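Long-range contact in protein with a SET domain within carboxy region (Cryptosporidium parvum, PDB 4LDG), which is probably a histone H4K20 methyltransferase of the SET8 type, represented here by its carboxy-terminal part with the SET domain: residues A[27-39]-A[104-116]. Numbering follows the deposited sequence.
Sequences LYSKIPYFERNGI and TIDMNYKVIHLPI
Tyr33, near the end of helix 15-36, packs on a small antiparallel beta hairpin (105-106 with 111-112), with a G1 beta bulge where the connection enters strand 111-112: Lys110 and Val111 both face Asp106. Apolar contacts centre on Tyr33. Val111 CG2 stands over one face, 3.6 Å from the centroid of the Tyr33 ring and 16° off its normal, which defines a CH-pi contact. Asn37 ND2 lies over the opposite face, toward its rim, while bonding to Tyr33 O, 3.2 Å away. A second CH-pi contact runs the other way: Tyr33 CB lies over the Tyr109 ring, 3.8 Å from its centroid. The two tyrosine rings are oblique to each other, their planes 37° apart.

Polar contacts flank this core. Asp106 OD2 accepts from Asn108 N, an Asx turn, and from Tyr109 N, an Asx motif, which shapes the connection bearing Tyr109. The extended chain of Lys30 runs past Val111 CG1; its NZ pairs with Asp26 and reaches Lys110 O through a water, 3.0 Å from Lys30 NZ and 2.6 Å from Lys110 O. Arg36 is poorly ordered, and its weak, very short bond from NH2 to Tyr109 OH is doubtful. With CG anti to the backbone N (chi1 167°), Tyr33 projects its hydroxyl toward His113, where the rings meet rim to rim and Tyr33 OH hydrogen-bonds His113 ND1 at 2.8 Å.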
loop_
_atom_site.group_PDB
_atom_site.type_symbol
_atom_site.label_atom_id
_atom_site.label_comp_id
_atom_site.label_asym_id
_atom_site.label_seq_id
_atom_site.Cartn_x
_atom_site.Cartn_y
_atom_site.Cartn_z
ATOM N N LEU A 27 6.010 1.283 -13.286
ATOM C CA LEU A 27 7.459 1.117 -13.213
ATOM C C LEU A 27 8.117 1.883 -14.368
ATOM O O LEU A 27 9.005 2.695 -14.127
ATOM C CB LEU A 27 7.860 -0.356 -13.275
ATOM C CG LEU A 27 9.181 -0.863 -12.667
ATOM C CD1 LEU A 27 9.816 -1.870 -13.596
ATOM C CD2 LEU A 27 10.199 0.213 -12.366
ATOM N N TYR A 28 7.654 1.661 -15.600
ATOM C CA TYR A 28 8.222 2.359 -16.763
ATOM C C TYR A 28 8.239 3.876 -16.608
ATOM O O TYR A 28 9.187 4.527 -17.044
ATOM C CB TYR A 28 7.454 2.041 -18.058
ATOM C CG TYR A 28 7.645 0.663 -18.649
ATOM C CD1 TYR A 28 8.564 -0.251 -18.122
ATOM C CD2 TYR A 28 6.918 0.280 -19.780
ATOM C CE1 TYR A 28 8.724 -1.513 -18.690
ATOM C CE2 TYR A 28 7.074 -0.975 -20.350
ATOM C CZ TYR A 28 7.980 -1.863 -19.801
ATOM O OH TYR A 28 8.144 -3.103 -20.372
ATOM N N SER A 29 7.190 4.431 -16.011
ATOM C CA SER A 29 7.080 5.877 -15.830
ATOM C C SER A 29 8.072 6.442 -14.816
ATOM O O SER A 29 8.367 7.628 -14.839
ATOM C CB SER A 29 5.657 6.252 -15.423
ATOM O OG SER A 29 4.838 6.365 -16.573
ATOM N N LYS A 30 8.589 5.593 -13.939
ATOM C CA LYS A 30 9.552 6.012 -12.912
ATOM C C LYS A 30 11.021 5.714 -13.281
ATOM O O LYS A 30 11.941 6.138 -12.569
ATOM C CB LYS A 30 9.193 5.337 -11.586
ATOM C CG LYS A 30 7.867 5.825 -10.990
ATOM C CD LYS A 30 7.329 4.879 -9.927
ATOM C CE LYS A 30 6.081 5.445 -9.257
ATOM N NZ LYS A 30 5.672 4.657 -8.050
ATOM N N ILE A 31 11.240 4.994 -14.384
ATOM C CA ILE A 31 12.603 4.627 -14.803
ATOM C C ILE A 31 13.541 5.834 -14.963
ATOM O O ILE A 31 14.641 5.806 -14.415
ATOM C CB ILE A 31 12.611 3.705 -16.061
ATOM C CG1 ILE A 31 12.065 2.319 -15.659
ATOM C CG2 ILE A 31 14.017 3.576 -16.651
ATOM C CD1 ILE A 31 12.224 1.208 -16.678
ATOM N N PRO A 32 13.108 6.895 -15.680
ATOM C CA PRO A 32 13.971 8.072 -15.811
ATOM C C PRO A 32 14.416 8.640 -14.452
ATOM O O PRO A 32 15.564 9.073 -14.307
ATOM C CB PRO A 32 13.077 9.086 -16.542
ATOM C CG PRO A 32 12.005 8.275 -17.186
ATOM C CD PRO A 32 11.767 7.151 -16.230
ATOM N N TYR A 33 13.514 8.629 -13.470
ATOM C CA TYR A 33 13.860 9.049 -12.116
ATOM C C TYR A 33 14.817 8.058 -11.442
ATOM O O TYR A 33 15.772 8.479 -10.804
ATOM C CB TYR A 33 12.602 9.294 -11.256
ATOM C CG TYR A 33 12.898 9.420 -9.775
ATOM C CD1 TYR A 33 13.159 10.657 -9.190
ATOM C CD2 TYR A 33 12.946 8.293 -8.962
ATOM C CE1 TYR A 33 13.449 10.764 -7.840
ATOM C CE2 TYR A 33 13.239 8.390 -7.616
ATOM C CZ TYR A 33 13.487 9.622 -7.054
ATOM O OH TYR A 33 13.772 9.705 -5.710
ATOM N N PHE A 34 14.578 6.754 -11.579
ATOM C CA PHE A 34 15.515 5.748 -11.017
ATOM C C PHE A 34 16.913 5.884 -11.630
ATOM O O PHE A 34 17.926 5.828 -10.929
ATOM C CB PHE A 34 15.000 4.305 -11.195
ATOM C CG PHE A 34 13.710 4.007 -10.451
ATOM C CD1 PHE A 34 13.487 4.496 -9.170
ATOM C CD2 PHE A 34 12.721 3.228 -11.039
ATOM C CE1 PHE A 34 12.292 4.240 -8.503
ATOM C CE2 PHE A 34 11.532 2.967 -10.378
ATOM C CZ PHE A 34 11.314 3.466 -9.106
ATOM N N GLU A 35 16.969 6.079 -12.941
ATOM C CA GLU A 35 18.258 6.166 -13.629
ATOM C C GLU A 35 19.017 7.429 -13.246
ATOM O O GLU A 35 20.184 7.352 -12.906
ATOM C CB GLU A 35 18.086 6.045 -15.142
ATOM C CG GLU A 35 18.084 4.588 -15.585
ATOM C CD GLU A 35 17.827 4.394 -17.069
ATOM O OE1 GLU A 35 17.621 5.401 -17.793
ATOM O OE2 GLU A 35 17.822 3.216 -17.503
ATOM N N ARG A 36 18.343 8.576 -13.249
ATOM C CA ARG A 36 18.959 9.812 -12.755
ATOM C C ARG A 36 19.511 9.695 -11.342
ATOM O O ARG A 36 20.528 10.304 -11.041
ATOM C CB ARG A 36 17.988 10.986 -12.809
ATOM C CG ARG A 36 18.154 11.833 -14.053
ATOM C CD ARG A 36 17.240 13.043 -14.035
ATOM N NE ARG A 36 15.832 12.642 -14.022
ATOM C CZ ARG A 36 14.861 13.221 -14.727
ATOM N NH1 ARG A 36 15.103 14.254 -15.535
ATOM N NH2 ARG A 36 13.623 12.752 -14.618
ATOM N N ASN A 37 18.854 8.921 -10.479
ATOM C CA ASN A 37 19.280 8.811 -9.075
ATOM C C ASN A 37 20.092 7.565 -8.726
ATOM O O ASN A 37 20.308 7.290 -7.552
ATOM C CB ASN A 37 18.067 8.925 -8.158
ATOM C CG ASN A 37 17.626 10.358 -7.975
ATOM O OD1 ASN A 37 18.245 11.108 -7.227
ATOM N ND2 ASN A 37 16.557 10.749 -8.654
ATOM N N GLY A 38 20.556 6.838 -9.740
ATOM C CA GLY A 38 21.321 5.600 -9.539
ATOM C C GLY A 38 20.619 4.539 -8.709
ATOM O O GLY A 38 21.263 3.786 -7.985
ATOM N N ILE A 39 19.293 4.477 -8.803
ATOM C CA ILE A 39 18.511 3.530 -8.014
ATOM C C ILE A 39 18.238 2.263 -8.825
ATOM O O ILE A 39 17.710 2.337 -9.924
ATOM C CB ILE A 39 17.164 4.158 -7.556
ATOM C CG1 ILE A 39 17.412 5.446 -6.748
ATOM C CG2 ILE A 39 16.345 3.156 -6.749
ATOM C CD1 ILE A 39 16.151 6.251 -6.478
ATOM N N THR A 104 10.160 16.025 0.079
ATOM C CA THR A 104 10.183 14.610 0.428
ATOM C C THR A 104 9.666 13.763 -0.722
ATOM O O THR A 104 10.205 12.702 -0.992
ATOM C CB THR A 104 9.373 14.365 1.700
ATOM O OG1 THR A 104 9.967 15.122 2.772
ATOM C CG2 THR A 104 9.334 12.881 2.060
ATOM N N ILE A 105 8.648 14.262 -1.423
ATOM C CA ILE A 105 7.997 13.536 -2.503
ATOM C C ILE A 105 8.188 14.255 -3.828
ATOM O O ILE A 105 7.970 15.475 -3.903
ATOM C CB ILE A 105 6.492 13.430 -2.225
ATOM C CG1 ILE A 105 6.290 12.480 -1.046
ATOM C CG2 ILE A 105 5.749 12.931 -3.473
ATOM C CD1 ILE A 105 5.044 12.735 -0.277
ATOM N N ASP A 106 8.624 13.517 -4.851
ATOM C CA ASP A 106 8.764 14.070 -6.202
ATOM C C ASP A 106 7.408 13.954 -6.835
ATOM O O ASP A 106 6.954 12.842 -7.099
ATOM C CB ASP A 106 9.771 13.258 -7.006
ATOM C CG ASP A 106 9.989 13.811 -8.421
ATOM O OD1 ASP A 106 11.178 14.065 -8.766
ATOM O OD2 ASP A 106 8.980 13.978 -9.172
ATOM N N MET A 107 6.786 15.101 -7.084
ATOM C CA MET A 107 5.432 15.168 -7.623
ATOM C C MET A 107 5.347 14.847 -9.118
ATOM O O MET A 107 4.261 14.600 -9.639
ATOM C CB MET A 107 4.831 16.549 -7.339
ATOM C CG MET A 107 3.776 16.573 -6.224
ATOM S SD MET A 107 4.378 16.370 -4.535
ATOM C CE MET A 107 4.386 18.053 -3.966
ATOM N N ASN A 108 6.482 14.829 -9.807
ATOM C CA ASN A 108 6.494 14.520 -11.229
ATOM C C ASN A 108 6.411 13.003 -11.410
ATOM O O ASN A 108 5.628 12.509 -12.223
ATOM C CB ASN A 108 7.713 15.133 -11.942
ATOM C CG ASN A 108 7.815 16.640 -11.725
ATOM O OD1 ASN A 108 6.856 17.382 -11.965
ATOM N ND2 ASN A 108 8.965 17.098 -11.233
ATOM N N TYR A 109 7.167 12.260 -10.611
ATOM C CA TYR A 109 7.197 10.804 -10.739
ATOM C C TYR A 109 6.381 10.028 -9.692
ATOM O O TYR A 109 6.223 8.822 -9.818
ATOM C CB TYR A 109 8.655 10.337 -10.767
ATOM C CG TYR A 109 9.391 10.833 -12.003
ATOM C CD1 TYR A 109 9.314 10.134 -13.188
ATOM C CD2 TYR A 109 10.136 12.009 -11.984
ATOM C CE1 TYR A 109 9.948 10.579 -14.331
ATOM C CE2 TYR A 109 10.782 12.464 -13.120
ATOM C CZ TYR A 109 10.677 11.742 -14.292
ATOM O OH TYR A 109 11.307 12.155 -15.434
ATOM N N LYS A 110 5.861 10.721 -8.680
ATOM C CA LYS A 110 5.083 10.134 -7.577
ATOM C C LYS A 110 5.901 9.084 -6.809
ATOM O O LYS A 110 5.500 7.923 -6.672
ATOM C CB LYS A 110 3.756 9.556 -8.089
ATOM C CG LYS A 110 2.941 10.504 -8.974
ATOM C CD LYS A 110 1.801 11.208 -8.241
ATOM C CE LYS A 110 0.557 11.361 -9.126
ATOM N NZ LYS A 110 -0.089 10.038 -9.423
ATOM N N VAL A 111 7.078 9.503 -6.352
ATOM C CA VAL A 111 7.950 8.666 -5.565
ATOM C C VAL A 111 8.318 9.389 -4.314
ATOM O O VAL A 111 8.345 10.623 -4.274
ATOM C CB VAL A 111 9.265 8.288 -6.274
ATOM C CG1 VAL A 111 8.991 7.323 -7.406
ATOM C CG2 VAL A 111 9.992 9.521 -6.793
ATOM N N ILE A 112 8.623 8.602 -3.298
ATOM C CA ILE A 112 9.148 9.111 -2.061
ATOM C C ILE A 112 10.654 9.226 -2.286
ATOM O O ILE A 112 11.355 8.218 -2.351
ATOM C CB ILE A 112 8.820 8.212 -0.874
ATOM C CG1 ILE A 112 7.322 8.074 -0.726
ATOM C CG2 ILE A 112 9.379 8.817 0.416
ATOM C CD1 ILE A 112 6.944 7.179 0.457
ATOM N N HIS A 113 11.108 10.472 -2.427
ATOM C CA HIS A 113 12.468 10.794 -2.830
ATOM C C HIS A 113 13.437 10.794 -1.656
ATOM O O HIS A 113 14.579 10.387 -1.825
ATOM C CB HIS A 113 12.459 12.168 -3.510
ATOM C CG HIS A 113 13.810 12.708 -3.825
ATOM N ND1 HIS A 113 14.629 12.150 -4.784
ATOM C CD2 HIS A 113 14.476 13.776 -3.334
ATOM C CE1 HIS A 113 15.754 12.834 -4.849
ATOM N NE2 HIS A 113 15.688 13.821 -3.978
ATOM N N LEU A 114 13.000 11.272 -0.479
ATOM C CA LEU A 114 13.869 11.310 0.704
ATOM C C LEU A 114 13.491 10.216 1.697
ATOM O O LEU A 114 12.339 9.871 1.802
ATOM C CB LEU A 114 13.755 12.652 1.423
ATOM C CG LEU A 114 14.287 13.912 0.740
ATOM C CD1 LEU A 114 13.919 15.152 1.553
ATOM C CD2 LEU A 114 15.798 13.819 0.552
ATOM N N PRO A 115 14.465 9.685 2.454
ATOM C CA PRO A 115 14.125 8.806 3.573
ATOM C C PRO A 115 13.215 9.530 4.530
ATOM O O PRO A 115 13.317 10.744 4.652
ATOM C CB PRO A 115 15.474 8.564 4.258
ATOM C CG PRO A 115 16.501 8.833 3.219
ATOM C CD PRO A 115 15.920 9.917 2.357
ATOM N N ILE A 116 12.331 8.799 5.205
ATOM C CA ILE A 116 11.504 9.371 6.229
ATOM C C ILE A 116 11.556 8.649 7.579
ATOM O O ILE A 116 10.836 9.018 8.504
ATOM C CB ILE A 116 10.039 9.495 5.745
ATOM C CG1 ILE A 116 9.362 8.136 5.648
ATOM C CG2 ILE A 116 9.975 10.239 4.411
ATOM C CD1 ILE A 116 7.898 8.265 5.297
HETATM O O HOH W 1 3.458 6.266 -6.867
#